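Local atomic coordinates of DUF4785 domain-containing protein (PDB entry 4KH9), a protein that is of unknown function but binds calcium and is built from three domains, the second and third probably related to E-set folds. Residues L55-T66 and G134-T144; L96-L104 and I118-K128. All coordinates share one frame; numbering follows the deposited sequence.

Contact 1: L55-T66 and G134-T144; sequences LEQLQRGVIIST and GKFILKSKDIT
Ile64 and Leu138 meet on the buried face of an antiparallel strand pair, 62-65 beside 135-140. Val62 with Leu138 and Ile64 with Phe136 are hydrogen-bonded pairs, each closed by two N-H...O bonds, such as Ile64 N to Phe136 O at 2.7 Å. Branched and aromatic residues suit this inward face, while on the outer face the chain of Lys135 crosses Ile63 at a slant.

The Leu138 side chain can be followed outward. Its CB is pressed by Ile64 CD1 at 3.5 Å, tighter than ordinary van der Waals contact. CG, set anti to the backbone N (chi1 -176°), lies between Ile64 CD1 and Leu58 CD2. Of the two methyls, CD2 rests 3.9 Å from Leu58 CD2, and CD1 goes on to Leu98.

At one end, Thr66 N donates to Gly134 O at 2.9 Å, and Thr66 OG1 accepts from Gly134 N, so a single threonine grips the glycine twice. At the other, helix 55-60 stops at Gly61, whose positive phi (110°) suits glycine and whose CA has Ile137 CG2 just 3.8 Å away. Ser140 N bonds Leu58 O at 2.9 Å from well above the carbonyl plane. Lys139 bends back to put NZ 3.2 Å from Gln59 O, where its charge probably suits the negative end of the helix dipole.

Strand 62-65 is the edge of its sheet; strand 135-140 is flanked on its other side by strand 86-89. Leu58 and Leu138 face Tyr151 and Ile153 of strand 150-156, and Val62 and Leu58 also touch Ile53 of strand 48-54.

Contact 2: L96-L104 and I118-K128; sequences LPLKEASSL and ITKHQAMLQIK
Lys128 lays its aliphatic chain over one face of the flat peptide group joining Ser102 to Ser103, with CG 3.5 Å from Ser102 C and CD over Ser102 O. At the edge of that group a water, 2.8 Å from Ser103 N, accepts its N-H and in turn donates a hydrogen bond to Gln126 O. The preceding carbonyl, Ala101 O, receives Lys128 N nearly along the C=O axis at 3.0 Å. Lysine fits here because its methylenes can cover a peptide while the amine travels on: a bend at chi3 (-65°) brings NZ to Glu100 O, a weak bond at 3.4 Å, and the amine also has a long, weak ion pair with Glu130.

Backbone bonds to the carbonyl three residues back hold the 98-101 turn: Glu100 N to Pro97 O, Ala101 N to Leu98 O and Ser102 N to Lys99 O. Ser102 finishes it with its OG, which donates to a lone pair of the same Lys99 O at 2.6 Å.

Strands 95-97 and 123-126 are outermost in two four-stranded antiparallel sheets that pack together in the N-terminal domain, and the turn after 95-97 spans between them. Leu125 does much of the joining: with CG between its backbone N and carbonyl carbon (chi1 79°), its two methyls spread along the inner side of the turn, CD1 3.9 Å from Ala101 CB and CD2 against Leu98 CD1. Small Ala123 accepts Leu98 CD2 at 4.0 Å from its CB. Nearer the surface, Lys99 and Ile118 run alongside one another, head to tail, Lys99 CG 3.8 Å from Ile118 CD1.

Both contacts belong to the N-terminal domain, their centres about 14 Å apart. Along the chain, contact 2 falls wholly between the two segments of contact 1: 55-66 comes first, then 96-104 and 118-128, then 134-144. Strands 62-65 and 95-97 are the two outermost strands of one four-stranded sheet, with 135-140 and 86-89 between them, whereas 123-126 edges the sheet formed with 72-77, 150-156 and 48-54. Contact 1 therefore builds within a sheet, and contact 2 connects two. They touch at two places, Phe136 CZ against Ile127 CG2 and Leu138 CD1 against Leu98 CD1, each at 3.8 Å, so apolar packing runs on from one contact into the other within this domain.

Contact 1: L55-T66 and G134-T144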
loop_
_atom_site.group_PDB
_atom_site.type_symbol
_atom_site.label_atom_id
_atom_site.label_comp_id
_atom_site.label_asym_id
_atom_site.label_seq_id
_atom_site.Cartn_x
_atom_site.Cartn_y
_atom_site.Cartn_z
ATOM N N LEU A 55 -23.667 8.575 12.975
ATOM C CA LEU A 55 -25.062 8.946 12.820
ATOM C C LEU A 55 -25.335 10.274 13.584
ATOM O O LEU A 55 -26.053 11.117 13.076
ATOM C CB LEU A 55 -25.926 7.791 13.342
ATOM C CG LEU A 55 -27.423 7.892 13.144
ATOM C CD1 LEU A 55 -27.811 8.014 11.642
ATOM C CD2 LEU A 55 -28.110 6.719 13.789
ATOM N N GLU A 56 -24.662 10.498 14.739
ATOM C CA GLU A 56 -24.766 11.743 15.523
ATOM C C GLU A 56 -24.258 12.944 14.701
ATOM O O GLU A 56 -24.813 14.025 14.806
ATOM C CB GLU A 56 -23.985 11.653 16.865
ATOM C CG GLU A 56 -24.580 10.708 17.909
ATOM C CD GLU A 56 -24.349 9.220 17.700
ATOM O OE1 GLU A 56 -23.601 8.844 16.771
ATOM O OE2 GLU A 56 -24.910 8.423 18.484
ATOM N N GLN A 57 -23.197 12.768 13.919
ATOM C CA GLN A 57 -22.686 13.839 13.064
ATOM C C GLN A 57 -23.679 14.112 11.910
ATOM O O GLN A 57 -23.928 15.274 11.588
ATOM C CB GLN A 57 -21.290 13.488 12.524
ATOM C CG GLN A 57 -20.201 13.484 13.630
ATOM C CD GLN A 57 -18.857 12.986 13.162
ATOM O OE1 GLN A 57 -18.751 12.017 12.433
ATOM N NE2 GLN A 57 -17.787 13.582 13.646
ATOM N N LEU A 58 -24.253 13.054 11.316
ATOM C CA LEU A 58 -25.252 13.169 10.247
ATOM C C LEU A 58 -26.470 13.927 10.696
ATOM O O LEU A 58 -27.045 14.638 9.898
ATOM C CB LEU A 58 -25.722 11.800 9.731
ATOM C CG LEU A 58 -25.017 11.144 8.569
ATOM C CD1 LEU A 58 -25.674 9.771 8.270
ATOM C CD2 LEU A 58 -25.033 12.036 7.272
ATOM N N GLN A 59 -26.892 13.746 11.956
ATOM C CA GLN A 59 -28.059 14.422 12.504
ATOM C C GLN A 59 -27.800 15.932 12.560
ATOM O O GLN A 59 -28.663 16.720 12.197
ATOM C CB GLN A 59 -28.384 13.855 13.899
ATOM C CG GLN A 59 -29.761 14.291 14.418
ATOM C CD GLN A 59 -29.979 13.959 15.878
ATOM O OE1 GLN A 59 -29.058 13.590 16.630
ATOM N NE2 GLN A 59 -31.212 14.126 16.320
ATOM N N ARG A 60 -26.586 16.325 12.999
ATOM C CA ARG A 60 -26.187 17.735 13.100
ATOM C C ARG A 60 -25.838 18.300 11.708
ATOM O O ARG A 60 -26.000 19.494 11.468
ATOM C CB ARG A 60 -24.989 17.868 14.061
ATOM C CG ARG A 60 -25.357 17.563 15.517
ATOM C CD ARG A 60 -24.136 17.552 16.405
ATOM N NE ARG A 60 -24.063 18.722 17.287
ATOM C CZ ARG A 60 -24.351 18.701 18.586
ATOM N NH1 ARG A 60 -24.736 17.572 19.170
ATOM N NH2 ARG A 60 -24.250 19.807 19.311
ATOM N N GLY A 61 -25.357 17.434 10.816
ATOM C CA GLY A 61 -24.951 17.815 9.469
ATOM C C GLY A 61 -23.457 17.738 9.314
ATOM O O GLY A 61 -22.707 18.180 10.183
ATOM N N VAL A 62 -23.025 17.141 8.232
ATOM C CA VAL A 62 -21.623 16.904 7.892
ATOM C C VAL A 62 -21.239 17.772 6.688
ATOM O O VAL A 62 -21.954 17.785 5.685
ATOM C CB VAL A 62 -21.432 15.370 7.618
ATOM C CG1 VAL A 62 -20.150 15.073 6.855
ATOM C CG2 VAL A 62 -21.463 14.591 8.940
ATOM N N ILE A 63 -20.076 18.436 6.760
ATOM C CA ILE A 63 -19.603 19.272 5.672
ATOM C C ILE A 63 -19.020 18.418 4.564
ATOM O O ILE A 63 -18.109 17.628 4.809
ATOM C CB ILE A 63 -18.569 20.326 6.169
ATOM C CG1 ILE A 63 -19.259 21.370 7.098
ATOM C CG2 ILE A 63 -17.820 21.010 4.969
ATOM C CD1 ILE A 63 -18.331 22.112 8.035
ATOM N N ILE A 64 -19.544 18.605 3.335
ATOM C CA ILE A 64 -19.015 18.023 2.111
ATOM C C ILE A 64 -18.386 19.210 1.380
ATOM O O ILE A 64 -19.124 20.099 0.958
ATOM C CB ILE A 64 -20.077 17.251 1.280
ATOM C CG1 ILE A 64 -20.646 16.048 2.074
ATOM C CG2 ILE A 64 -19.490 16.821 -0.086
ATOM C CD1 ILE A 64 -21.797 15.327 1.378
ATOM N N SER A 65 -17.043 19.269 1.304
ATOM C CA SER A 65 -16.349 20.403 0.699
ATOM C C SER A 65 -15.812 20.036 -0.682
ATOM O O SER A 65 -15.155 19.013 -0.854
ATOM C CB SER A 65 -15.211 20.876 1.609
ATOM O OG SER A 65 -14.252 19.849 1.794
ATOM N N THR A 66 -16.181 20.834 -1.679
ATOM C CA THR A 66 -15.768 20.624 -3.045
ATOM C C THR A 66 -15.135 21.909 -3.556
ATOM O O THR A 66 -15.488 22.989 -3.101
ATOM C CB THR A 66 -16.962 20.138 -3.921
ATOM O OG1 THR A 66 -17.878 21.208 -4.095
ATOM C CG2 THR A 66 -17.674 18.890 -3.346
ATOM N N GLY A 134 -18.355 24.252 -3.343
ATOM C CA GLY A 134 -18.145 24.902 -2.062
ATOM C C GLY A 134 -18.519 24.009 -0.910
ATOM O O GLY A 134 -18.232 22.808 -0.930
ATOM N N LYS A 135 -19.176 24.590 0.093
ATOM C CA LYS A 135 -19.534 23.858 1.294
ATOM C C LYS A 135 -20.980 23.373 1.207
ATOM O O LYS A 135 -21.929 24.160 1.212
ATOM C CB LYS A 135 -19.283 24.719 2.546
ATOM C CG LYS A 135 -19.790 24.129 3.852
ATOM C CD LYS A 135 -19.652 25.159 4.972
ATOM C CE LYS A 135 -20.681 24.960 6.062
ATOM N NZ LYS A 135 -20.499 25.916 7.191
ATOM N N PHE A 136 -21.117 22.053 1.069
ATOM C CA PHE A 136 -22.383 21.345 1.076
ATOM C C PHE A 136 -22.514 20.750 2.470
ATOM O O PHE A 136 -21.498 20.475 3.110
ATOM C CB PHE A 136 -22.463 20.279 -0.025
ATOM C CG PHE A 136 -22.496 20.742 -1.459
ATOM C CD1 PHE A 136 -21.336 21.171 -2.094
ATOM C CD2 PHE A 136 -23.674 20.695 -2.195
ATOM C CE1 PHE A 136 -21.361 21.583 -3.433
ATOM C CE2 PHE A 136 -23.699 21.098 -3.536
ATOM C CZ PHE A 136 -22.538 21.522 -4.157
ATOM N N ILE A 137 -23.735 20.605 2.955
ATOM C CA ILE A 137 -23.983 20.013 4.256
ATOM C C ILE A 137 -24.890 18.792 4.045
ATOM O O ILE A 137 -25.998 18.920 3.537
ATOM C CB ILE A 137 -24.573 21.027 5.283
ATOM C CG1 ILE A 137 -23.620 22.241 5.460
ATOM C CG2 ILE A 137 -24.885 20.316 6.653
ATOM C CD1 ILE A 137 -24.084 23.327 6.452
ATOM N N LEU A 138 -24.380 17.610 4.385
ATOM C CA LEU A 138 -25.121 16.363 4.310
ATOM C C LEU A 138 -25.759 16.139 5.654
ATOM O O LEU A 138 -25.081 16.251 6.675
ATOM C CB LEU A 138 -24.197 15.206 3.920
ATOM C CG LEU A 138 -24.861 13.821 3.701
ATOM C CD1 LEU A 138 -25.808 13.808 2.457
ATOM C CD2 LEU A 138 -23.787 12.726 3.614
ATOM N N LYS A 139 -27.046 15.857 5.669
ATOM C CA LYS A 139 -27.769 15.700 6.922
ATOM C C LYS A 139 -28.764 14.548 6.817
ATOM O O LYS A 139 -29.302 14.242 5.746
ATOM C CB LYS A 139 -28.508 17.028 7.252
ATOM C CG LYS A 139 -29.120 17.141 8.656
ATOM C CD LYS A 139 -30.154 18.266 8.731
ATOM C CE LYS A 139 -29.631 19.552 9.325
ATOM N NZ LYS A 139 -29.510 19.473 10.807
ATOM N N SER A 140 -29.006 13.927 7.949
ATOM C CA SER A 140 -30.000 12.883 8.098
ATOM C C SER A 140 -31.364 13.538 8.262
ATOM O O SER A 140 -31.466 14.583 8.896
ATOM C CB SER A 140 -29.651 12.039 9.317
ATOM O OG SER A 140 -30.406 10.852 9.278
ATOM N N LYS A 141 -32.411 12.940 7.710
ATOM C CA LYS A 141 -33.771 13.471 7.833
ATOM C C LYS A 141 -34.293 13.158 9.265
ATOM O O LYS A 141 -34.972 13.980 9.887
ATOM C CB LYS A 141 -34.648 12.858 6.725
ATOM C CG LYS A 141 -35.985 13.545 6.509
ATOM C CD LYS A 141 -36.732 12.988 5.282
ATOM C CE LYS A 141 -36.049 13.273 3.954
ATOM N NZ LYS A 141 -36.786 12.716 2.787
ATOM N N ASP A 142 -33.928 11.976 9.785
ATOM C CA ASP A 142 -34.280 11.512 11.129
ATOM C C ASP A 142 -33.227 10.493 11.617
ATOM O O ASP A 142 -32.321 10.141 10.861
ATOM C CB ASP A 142 -35.689 10.881 11.126
ATOM C CG ASP A 142 -35.818 9.617 10.280
ATOM O OD1 ASP A 142 -34.910 9.352 9.445
ATOM O OD2 ASP A 142 -36.820 8.895 10.451
ATOM N N ILE A 143 -33.329 10.027 12.849
ATOM C CA ILE A 143 -32.447 8.977 13.337
ATOM C C ILE A 143 -33.342 7.914 13.955
ATOM O O ILE A 143 -34.338 8.249 14.581
ATOM C CB ILE A 143 -31.302 9.442 14.294
ATOM C CG1 ILE A 143 -31.830 10.118 15.586
ATOM C CG2 ILE A 143 -30.291 10.330 13.569
ATOM C CD1 ILE A 143 -30.760 10.444 16.673
ATOM N N THR A 144 -33.039 6.646 13.710
ATOM C CA THR A 144 -33.769 5.516 14.275
ATOM C C THR A 144 -32.712 4.524 14.800
ATOM O O THR A 144 -31.540 4.670 14.458
ATOM C CB THR A 144 -34.758 4.866 13.269
ATOM O OG1 THR A 144 -34.028 4.053 12.361
ATOM C CG2 THR A 144 -35.657 5.872 12.528
#

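Contact 2: L96-L104 and I118-K128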
loop_
_atom_site.group_PDB
_atom_site.type_symbol
_atom_site.label_atom_id
_atom_site.label_comp_id
_atom_site.label_asym_id
_atom_site.label_seq_id
_atom_site.Cartn_x
_atom_site.Cartn_y
_atom_site.Cartn_z
ATOM N N LEU A 96 -32.208 20.266 0.016
ATOM C CA LEU A 96 -32.808 19.344 -0.932
ATOM C C LEU A 96 -32.789 17.899 -0.481
ATOM O O LEU A 96 -31.807 17.492 0.144
ATOM C CB LEU A 96 -32.005 19.409 -2.254
ATOM C CG LEU A 96 -31.934 20.717 -3.006
ATOM C CD1 LEU A 96 -30.772 20.679 -3.998
ATOM C CD2 LEU A 96 -33.255 21.020 -3.698
ATOM N N PRO A 97 -33.773 17.056 -0.920
ATOM C CA PRO A 97 -33.603 15.599 -0.754
ATOM C C PRO A 97 -32.320 15.229 -1.521
ATOM O O PRO A 97 -32.068 15.853 -2.556
ATOM C CB PRO A 97 -34.886 15.022 -1.369
ATOM C CG PRO A 97 -35.856 16.185 -1.415
ATOM C CD PRO A 97 -34.971 17.347 -1.734
ATOM N N LEU A 98 -31.477 14.318 -1.011
ATOM C CA LEU A 98 -30.177 14.026 -1.651
ATOM C C LEU A 98 -30.303 13.759 -3.172
ATOM O O LEU A 98 -29.529 14.316 -3.954
ATOM C CB LEU A 98 -29.475 12.849 -0.969
ATOM C CG LEU A 98 -28.008 12.578 -1.361
ATOM C CD1 LEU A 98 -27.101 13.794 -1.097
ATOM C CD2 LEU A 98 -27.464 11.368 -0.600
ATOM N N LYS A 99 -31.299 12.960 -3.576
ATOM C CA LYS A 99 -31.577 12.615 -4.979
ATOM C C LYS A 99 -31.737 13.847 -5.889
ATOM O O LYS A 99 -31.346 13.777 -7.050
ATOM C CB LYS A 99 -32.853 11.762 -5.085
ATOM C CG LYS A 99 -32.622 10.309 -4.795
ATOM C CD LYS A 99 -33.932 9.559 -4.884
ATOM C CE LYS A 99 -33.852 8.203 -4.230
ATOM N NZ LYS A 99 -35.211 7.669 -3.968
ATOM N N GLU A 100 -32.284 14.975 -5.359
ATOM C CA GLU A 100 -32.502 16.211 -6.123
ATOM C C GLU A 100 -31.197 16.989 -6.413
ATOM O O GLU A 100 -31.211 17.878 -7.260
ATOM C CB GLU A 100 -33.515 17.119 -5.407
ATOM C CG GLU A 100 -34.910 16.520 -5.497
ATOM C CD GLU A 100 -36.068 17.381 -5.049
ATOM O OE1 GLU A 100 -35.929 18.625 -5.037
ATOM O OE2 GLU A 100 -37.140 16.805 -4.766
ATOM N N ALA A 101 -30.079 16.623 -5.778
ATOM C CA ALA A 101 -28.761 17.202 -6.057
ATOM C C ALA A 101 -28.076 16.462 -7.210
ATOM O O ALA A 101 -27.050 16.934 -7.677
ATOM C CB ALA A 101 -27.874 17.162 -4.814
ATOM N N SER A 102 -28.608 15.288 -7.624
ATOM C CA SER A 102 -28.149 14.456 -8.759
ATOM C C SER A 102 -28.919 14.816 -10.016
ATOM O O SER A 102 -29.971 15.453 -9.917
ATOM C CB SER A 102 -28.324 12.965 -8.461
ATOM O OG SER A 102 -29.661 12.509 -8.654
ATOM N N SER A 103 -28.441 14.381 -11.208
ATOM C CA SER A 103 -29.145 14.718 -12.460
ATOM C C SER A 103 -30.545 14.142 -12.513
ATOM O O SER A 103 -30.836 13.169 -11.831
ATOM C CB SER A 103 -28.375 14.220 -13.682
ATOM O OG SER A 103 -28.276 12.804 -13.726
ATOM N N LEU A 104 -31.379 14.700 -13.407
ATOM C CA LEU A 104 -32.725 14.230 -13.697
ATOM C C LEU A 104 -32.635 12.757 -14.171
ATOM O O LEU A 104 -33.388 11.903 -13.703
ATOM C CB LEU A 104 -33.381 15.147 -14.742
ATOM C CG LEU A 104 -34.893 14.877 -15.001
ATOM C CD1 LEU A 104 -35.748 15.333 -13.791
ATOM C CD2 LEU A 104 -35.373 15.571 -16.264
ATOM N N ILE A 118 -29.156 5.751 -5.266
ATOM C CA ILE A 118 -29.470 6.177 -3.900
ATOM C C ILE A 118 -30.587 5.274 -3.376
ATOM O O ILE A 118 -31.703 5.281 -3.915
ATOM C CB ILE A 118 -29.805 7.694 -3.783
ATOM C CG1 ILE A 118 -28.561 8.554 -4.166
ATOM C CG2 ILE A 118 -30.301 8.031 -2.359
ATOM C CD1 ILE A 118 -28.832 9.991 -4.511
ATOM N N THR A 119 -30.256 4.463 -2.353
ATOM C CA THR A 119 -31.160 3.510 -1.688
ATOM C C THR A 119 -30.963 3.526 -0.151
ATOM O O THR A 119 -30.168 4.317 0.368
ATOM C CB THR A 119 -30.929 2.076 -2.224
ATOM O OG1 THR A 119 -29.597 1.644 -1.909
ATOM C CG2 THR A 119 -31.227 1.933 -3.713
ATOM N N LYS A 120 -31.654 2.611 0.558
ATOM C CA LYS A 120 -31.539 2.435 2.005
ATOM C C LYS A 120 -30.232 1.697 2.345
ATOM O O LYS A 120 -29.796 1.737 3.489
ATOM C CB LYS A 120 -32.750 1.663 2.567
ATOM C CG LYS A 120 -34.120 2.222 2.175
ATOM C CD LYS A 120 -35.254 1.292 2.605
ATOM C CE LYS A 120 -36.610 1.834 2.222
ATOM N NZ LYS A 120 -37.710 0.911 2.610
ATOM N N HIS A 121 -29.603 1.034 1.352
ATOM C CA HIS A 121 -28.372 0.253 1.538
ATOM C C HIS A 121 -27.109 1.069 1.266
ATOM O O HIS A 121 -26.094 0.854 1.929
ATOM C CB HIS A 121 -28.375 -0.979 0.612
ATOM C CG HIS A 121 -29.698 -1.682 0.553
ATOM N ND1 HIS A 121 -30.120 -2.516 1.577
ATOM C CD2 HIS A 121 -30.671 -1.617 -0.390
ATOM C CE1 HIS A 121 -31.322 -2.944 1.217
ATOM N NE2 HIS A 121 -31.695 -2.432 0.040
ATOM N N GLN A 122 -27.151 1.959 0.257
ATOM C CA GLN A 122 -26.031 2.804 -0.193
ATOM C C GLN A 122 -26.557 4.087 -0.866
ATOM O O GLN A 122 -27.713 4.117 -1.301
ATOM C CB GLN A 122 -25.150 2.007 -1.175
ATOM C CG GLN A 122 -23.773 2.606 -1.433
ATOM C CD GLN A 122 -22.998 1.814 -2.458
ATOM O OE1 GLN A 122 -22.777 0.603 -2.321
ATOM N NE2 GLN A 122 -22.526 2.494 -3.491
ATOM N N ALA A 123 -25.714 5.143 -0.931
ATOM C CA ALA A 123 -26.021 6.393 -1.618
ATOM C C ALA A 123 -24.788 6.904 -2.346
ATOM O O ALA A 123 -23.749 7.129 -1.730
ATOM C CB ALA A 123 -26.545 7.441 -0.653
HETATM N N MSE A 124 -24.892 7.029 -3.676
HETATM C CA MSE A 124 -23.819 7.550 -4.527
HETATM C C MSE A 124 -24.412 8.532 -5.532
HETATM O O MSE A 124 -25.465 8.265 -6.099
HETATM C CB MSE A 124 -23.044 6.432 -5.240
HETATM C CG MSE A 124 -21.821 6.957 -6.030
HETATM SE SE MSE A 124 -20.720 5.518 -6.733
HETATM C CE MSE A 124 -19.126 6.465 -7.370
ATOM N N LEU A 125 -23.734 9.658 -5.759
ATOM C CA LEU A 125 -24.226 10.642 -6.697
ATOM C C LEU A 125 -23.129 11.531 -7.207
ATOM O O LEU A 125 -22.124 11.768 -6.545
ATOM C CB LEU A 125 -25.354 11.541 -6.077
ATOM C CG LEU A 125 -24.925 12.689 -5.148
ATOM C CD1 LEU A 125 -25.911 13.844 -5.221
ATOM C CD2 LEU A 125 -24.699 12.207 -3.691
ATOM N N GLN A 126 -23.377 12.084 -8.376
ATOM C CA GLN A 126 -22.525 13.137 -8.883
ATOM C C GLN A 126 -23.350 14.410 -8.760
ATOM O O GLN A 126 -24.481 14.459 -9.248
ATOM C CB GLN A 126 -22.035 12.862 -10.301
ATOM C CG GLN A 126 -21.088 13.966 -10.766
ATOM C CD GLN A 126 -20.449 13.679 -12.105
ATOM O OE1 GLN A 126 -21.081 13.151 -13.051
ATOM N NE2 GLN A 126 -19.207 14.092 -12.226
ATOM N N ILE A 127 -22.792 15.419 -8.116
ATOM C CA ILE A 127 -23.494 16.684 -7.891
ATOM C C ILE A 127 -23.669 17.392 -9.233
ATOM O O ILE A 127 -22.697 17.495 -9.998
ATOM C CB ILE A 127 -22.779 17.589 -6.841
ATOM C CG1 ILE A 127 -22.573 16.831 -5.520
ATOM C CG2 ILE A 127 -23.587 18.887 -6.616
ATOM C CD1 ILE A 127 -21.652 17.565 -4.486
ATOM N N LYS A 128 -24.919 17.862 -9.522
ATOM C CA LYS A 128 -25.203 18.600 -10.765
ATOM C C LYS A 128 -24.281 19.824 -10.873
ATOM O O LYS A 128 -24.155 20.563 -9.882
ATOM C CB LYS A 128 -26.664 19.051 -10.828
ATOM C CG LYS A 128 -27.659 17.937 -10.953
ATOM C CD LYS A 128 -29.080 18.487 -11.098
ATOM C CE LYS A 128 -29.610 19.232 -9.892
ATOM N NZ LYS A 128 -31.029 19.636 -10.120
HETATM O O HOH W 1 -25.975 13.003 -11.068
#